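Local coordinates for Two-component insecticidal protein 16 kDa unit (Alcaligenes faecalis, PDB 5V3S) that probably acts as the aegerolysin-type 16 kDa partner of a binary insecticidal toxin that kills corn rootworm, in a manner similar to Cry34Ab1/Cry35Ab1, at residues A36-W40 with G41-V45; K51-S54 with P55-N59. One frame throughout, in Å; residues are numbered along the deposited sequence.

Interaction 1: A36-W40 with G41-V45; sequences AYLRW and GKFHV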
loop_
_atom_site.group_PDB
_atom_site.type_symbol
_atom_site.label_atom_id
_atom_site.label_comp_id
_atom_site.label_asym_id
_atom_site.label_seq_id
_atom_site.Cartn_x
_atom_site.Cartn_y
_atom_site.Cartn_z
ATOM N N ALA A 36 -4.511 1.948 8.204
ATOM C CA ALA A 36 -4.595 2.765 6.990
ATOM C C ALA A 36 -5.102 4.190 7.297
ATOM O O ALA A 36 -6.068 4.371 8.048
ATOM C CB ALA A 36 -5.524 2.097 5.948
ATOM N N TYR A 37 -4.455 5.197 6.672
ATOM C CA TYR A 37 -4.872 6.556 6.804
ATOM C C TYR A 37 -4.512 7.332 5.581
ATOM O O TYR A 37 -3.676 6.928 4.774
ATOM C CB TYR A 37 -4.193 7.173 8.050
ATOM C CG TYR A 37 -2.750 7.442 7.846
ATOM C CD1 TYR A 37 -1.802 6.469 7.992
ATOM C CD2 TYR A 37 -2.295 8.732 7.438
ATOM C CE1 TYR A 37 -0.476 6.678 7.749
ATOM C CE2 TYR A 37 -0.953 8.949 7.229
ATOM C CZ TYR A 37 -0.054 7.888 7.343
ATOM O OH TYR A 37 1.258 8.057 7.067
ATOM N N LEU A 38 -5.124 8.515 5.466
ATOM C CA LEU A 38 -4.735 9.439 4.454
ATOM C C LEU A 38 -4.722 10.784 5.113
ATOM O O LEU A 38 -5.609 11.129 5.878
ATOM C CB LEU A 38 -5.692 9.502 3.218
ATOM C CG LEU A 38 -5.837 8.338 2.237
ATOM C CD1 LEU A 38 -7.070 8.445 1.386
ATOM C CD2 LEU A 38 -4.642 8.148 1.361
ATOM N N ARG A 39 -3.766 11.572 4.654
ATOM C CA ARG A 39 -3.712 13.016 4.912
ATOM C C ARG A 39 -4.194 13.822 3.722
ATOM O O ARG A 39 -4.777 14.888 3.901
ATOM C CB ARG A 39 -2.288 13.394 5.174
ATOM C CG ARG A 39 -1.786 13.048 6.537
ATOM C CD ARG A 39 -0.262 13.287 6.563
ATOM N NE ARG A 39 0.263 13.112 7.918
ATOM C CZ ARG A 39 1.549 13.193 8.263
ATOM N NH1 ARG A 39 2.529 13.440 7.341
ATOM N NH2 ARG A 39 1.841 13.062 9.539
ATOM N N TRP A 40 -3.984 13.330 2.529
ATOM C CA TRP A 40 -4.508 13.949 1.297
ATOM C C TRP A 40 -5.014 12.876 0.368
ATOM O O TRP A 40 -4.431 11.760 0.316
ATOM C CB TRP A 40 -3.413 14.711 0.590
ATOM C CG TRP A 40 -2.918 15.855 1.360
ATOM C CD1 TRP A 40 -1.839 15.880 2.162
ATOM C CD2 TRP A 40 -3.483 17.197 1.398
ATOM N NE1 TRP A 40 -1.683 17.121 2.725
ATOM C CE2 TRP A 40 -2.673 17.955 2.272
ATOM C CE3 TRP A 40 -4.584 17.801 0.792
ATOM C CZ2 TRP A 40 -2.935 19.301 2.577
ATOM C CZ3 TRP A 40 -4.844 19.192 1.065
ATOM C CH2 TRP A 40 -4.012 19.906 1.959
ATOM N N GLY A 41 -6.039 13.228 -0.395
ATOM C CA GLY A 41 -6.671 12.401 -1.363
ATOM C C GLY A 41 -7.714 11.471 -0.828
ATOM O O GLY A 41 -8.234 11.635 0.296
ATOM N N LYS A 42 -8.020 10.452 -1.616
ATOM C CA LYS A 42 -9.021 9.487 -1.262
ATOM C C LYS A 42 -8.593 8.054 -1.609
ATOM O O LYS A 42 -7.713 7.858 -2.420
ATOM C CB LYS A 42 -10.345 9.788 -2.015
ATOM C CG LYS A 42 -10.219 9.664 -3.524
ATOM C CD LYS A 42 -11.568 10.053 -4.226
ATOM C CE LYS A 42 -11.450 9.940 -5.758
ATOM N NZ LYS A 42 -12.784 10.280 -6.360
ATOM N N PHE A 43 -9.153 7.088 -0.913
ATOM C CA PHE A 43 -9.024 5.716 -1.272
ATOM C C PHE A 43 -10.204 5.419 -2.176
ATOM O O PHE A 43 -11.243 6.080 -2.092
ATOM C CB PHE A 43 -9.083 4.783 -0.034
ATOM C CG PHE A 43 -7.787 4.746 0.817
ATOM C CD1 PHE A 43 -6.621 4.319 0.293
ATOM C CD2 PHE A 43 -7.846 5.020 2.157
ATOM C CE1 PHE A 43 -5.475 4.270 1.047
ATOM C CE2 PHE A 43 -6.720 4.944 2.945
ATOM C CZ PHE A 43 -5.525 4.568 2.375
ATOM N N HIS A 44 -10.041 4.403 -3.004
ATOM C CA HIS A 44 -11.068 3.956 -3.920
ATOM C C HIS A 44 -10.823 2.520 -4.409
ATOM O O HIS A 44 -9.690 1.939 -4.356
ATOM C CB HIS A 44 -11.236 4.902 -5.155
ATOM C CG HIS A 44 -10.039 4.921 -6.021
ATOM N ND1 HIS A 44 -9.835 3.959 -7.003
ATOM C CD2 HIS A 44 -8.936 5.678 -6.005
ATOM C CE1 HIS A 44 -8.672 4.160 -7.563
ATOM N NE2 HIS A 44 -8.098 5.187 -6.968
ATOM N N VAL A 45 -11.920 1.991 -4.922
ATOM C CA VAL A 45 -11.965 0.615 -5.431
ATOM C C VAL A 45 -10.973 0.584 -6.569
ATOM O O VAL A 45 -10.984 1.479 -7.447
ATOM C CB VAL A 45 -13.412 0.177 -5.894
ATOM C CG1 VAL A 45 -13.359 -1.173 -6.609
ATOM C CG2 VAL A 45 -14.368 0.132 -4.722
#
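Leu38 lies over one face of the Phe43 ring where the chain leaves one sheet of the aegerolysin beta-sandwich and enters the other. A classic beta bulge, in which Arg39 and Trp40 both face Glu84 of the neighbouring strand, marks the corner, and the short axes of 36-38 and 42-44 then run at 130° to each other. The apolar contact fills the inside of this bend. Leu38 CD1 makes a CH-pi contact, 3.8 Å from the centroid of the Phe43 ring and 20° off its normal, while CG of the same leucine sits 3.6 Å from Phe43 CE2. The second methyl, Leu38 CD2, reaches the far end of the ring at CZ, 3.8 Å away. With chi1 at -76°, Phe43 CG stands anti to its own carbonyl carbon, and the ring swings back toward the earlier strand. There Ala36 CB approaches Phe43 CE2 at 4.3 Å, and Trp101 of strand 94-103 packs on both Leu38 and Phe43.

Polar groups leave the bend in other directions. Lys42 points away from 36-40 and its NZ forms a salt bridge with Glu77; Arg39 pairs with Glu84. Gly41, with a positive phi, carries the chain across the corner. Leu38 CD1 also presses on the backbone beyond it, 3.4 Å from both Lys42 C and Phe43 N.

Interaction 2: K51-S54 with P55-N59; sequences KEIS and PSQIN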
loop_
_atom_site.group_PDB
_atom_site.type_symbol
_atom_site.label_atom_id
_atom_site.label_comp_id
_atom_site.label_asym_id
_atom_site.label_seq_id
_atom_site.Cartn_x
_atom_site.Cartn_y
_atom_site.Cartn_z
ATOM N N LYS A 51 -15.249 5.417 -7.281
ATOM C CA LYS A 51 -15.888 4.660 -6.236
ATOM C C LYS A 51 -15.025 4.702 -4.922
ATOM O O LYS A 51 -14.200 3.824 -4.702
ATOM C CB LYS A 51 -16.136 3.190 -6.665
ATOM C CG LYS A 51 -17.379 2.913 -7.575
ATOM C CD LYS A 51 -17.380 1.460 -8.074
ATOM C CE LYS A 51 -18.793 0.873 -8.200
ATOM N NZ LYS A 51 -19.746 1.535 -9.155
ATOM N N GLU A 52 -15.250 5.719 -4.109
ATOM C CA GLU A 52 -14.437 5.985 -2.881
ATOM C C GLU A 52 -14.778 4.976 -1.815
ATOM O O GLU A 52 -15.949 4.540 -1.714
ATOM C CB GLU A 52 -14.658 7.413 -2.325
ATOM C CG GLU A 52 -14.078 7.686 -0.923
ATOM C CD GLU A 52 -14.028 9.167 -0.478
ATOM O OE1 GLU A 52 -14.748 9.981 -1.093
ATOM O OE2 GLU A 52 -13.275 9.506 0.488
ATOM N N ILE A 53 -13.768 4.546 -1.073
ATOM C CA ILE A 53 -13.939 3.720 0.106
ATOM C C ILE A 53 -13.147 4.447 1.247
ATOM O O ILE A 53 -12.167 5.207 1.008
ATOM C CB ILE A 53 -13.452 2.243 -0.086
ATOM C CG1 ILE A 53 -11.926 2.184 -0.266
ATOM C CG2 ILE A 53 -14.213 1.576 -1.222
ATOM C CD1 ILE A 53 -11.323 0.780 -0.510
ATOM N N SER A 54 -13.486 4.127 2.471
ATOM C CA SER A 54 -12.846 4.744 3.589
ATOM C C SER A 54 -11.676 3.910 4.069
ATOM O O SER A 54 -11.645 2.665 3.819
ATOM C CB SER A 54 -13.885 4.943 4.707
ATOM O OG SER A 54 -14.305 3.656 5.113
ATOM N N PRO A 55 -10.783 4.512 4.876
ATOM C CA PRO A 55 -9.754 3.744 5.627
ATOM C C PRO A 55 -10.334 2.583 6.362
ATOM O O PRO A 55 -9.687 1.500 6.396
ATOM C CB PRO A 55 -9.153 4.797 6.579
ATOM C CG PRO A 55 -9.267 6.036 5.747
ATOM C CD PRO A 55 -10.581 5.969 5.031
ATOM N N SER A 56 -11.518 2.816 6.970
ATOM C CA SER A 56 -12.133 1.762 7.751
ATOM C C SER A 56 -12.509 0.484 6.940
ATOM O O SER A 56 -12.511 -0.643 7.483
ATOM C CB SER A 56 -13.282 2.317 8.598
ATOM O OG SER A 56 -14.429 2.716 7.824
ATOM N N GLN A 57 -12.813 0.656 5.663
ATOM C CA GLN A 57 -13.062 -0.472 4.754
ATOM C C GLN A 57 -11.814 -1.278 4.366
ATOM O O GLN A 57 -11.950 -2.469 4.065
ATOM C CB GLN A 57 -13.753 -0.011 3.501
ATOM C CG GLN A 57 -15.153 0.514 3.870
ATOM C CD GLN A 57 -15.869 1.007 2.678
ATOM O OE1 GLN A 57 -15.713 2.196 2.285
ATOM N NE2 GLN A 57 -16.539 0.091 1.972
ATOM N N ILE A 58 -10.648 -0.643 4.469
ATOM C CA ILE A 58 -9.356 -1.318 4.302
ATOM C C ILE A 58 -8.907 -2.019 5.599
ATOM O O ILE A 58 -8.500 -3.206 5.577
ATOM C CB ILE A 58 -8.331 -0.302 3.837
ATOM C CG1 ILE A 58 -8.686 0.168 2.459
ATOM C CG2 ILE A 58 -6.931 -0.880 3.753
ATOM C CD1 ILE A 58 -7.927 1.420 2.096
ATOM N N ASN A 59 -8.957 -1.264 6.717
ATOM C CA ASN A 59 -8.480 -1.770 7.957
ATOM C C ASN A 59 -9.223 -3.028 8.379
ATOM O O ASN A 59 -10.463 -3.096 8.274
ATOM C CB ASN A 59 -8.580 -0.686 9.019
ATOM C CG ASN A 59 -7.528 0.337 8.848
ATOM O OD1 ASN A 59 -6.539 0.080 8.152
ATOM N ND2 ASN A 59 -7.817 1.551 9.248
HETATM O O HOH W 1 -17.655 3.289 0.303
#
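Extended through Ile53 and Ser54, the backbone turns at Pro55 into a single short helical turn with few backbone bonds, and Gln57 N closes the turn on Ser54 O at 3.0 Å, from well above the carbonyl plane. The side chain of Gln57 returns the bond: its OE1 accepts the backbone N-H of Ser54 at 3.0 Å and 161°. Two bonds thus tie Ser54 to Gln57 where the helical turn starts. Ser54 OG, held between its backbone N and carbonyl carbon (chi1 64°), meets Ser56 OG at 2.9 Å in a hydrogen bond whose direction is open. Gln57 runs extended beyond CG, which carries its amide back across Ile53 at a slant, where OE1 lies 3.3 Å from Ile53 CB. A water donates to the same OE1 and to Glu52 O, so the amide oxygen is gripped by both a backbone N-H and solvent.

On the inner side the contact is apolar. Ile53 CD1 touches Ile58 CG1 at 4.0 Å, the two side chains crossing at about a right angle. Ile53, Pro55 and Ile58 all pack on Phe43 of strand 40-44, and Ile58 also meets Val33 and Ala36 of strand 31-38 and Ile71 of strand 68-74, seating the helical turn beside both sheets.

In the fold
The two interactions lie in series along the chain, their centres about 8 Å apart, and share a sheet in which strands 40-44 and 52-53 are antiparallel neighbours. Interaction 1 is partly buried and joins the two sheets through aliphatic and aromatic contacts, without a hydrogen bond between its halves. Interaction 2 is a surface contact, built mainly from hydrogen bonds that start a helical turn at the end of an outermost strand. Phe43 is common to both apolar faces. Backbone bonds from Val45 to Lys51 and between Phe43 and Ile53 pair the strands, while Asn59 OD1 probably accepts a hydrogen bond from Ala36 N, bringing 55-59 back to strand 31-38.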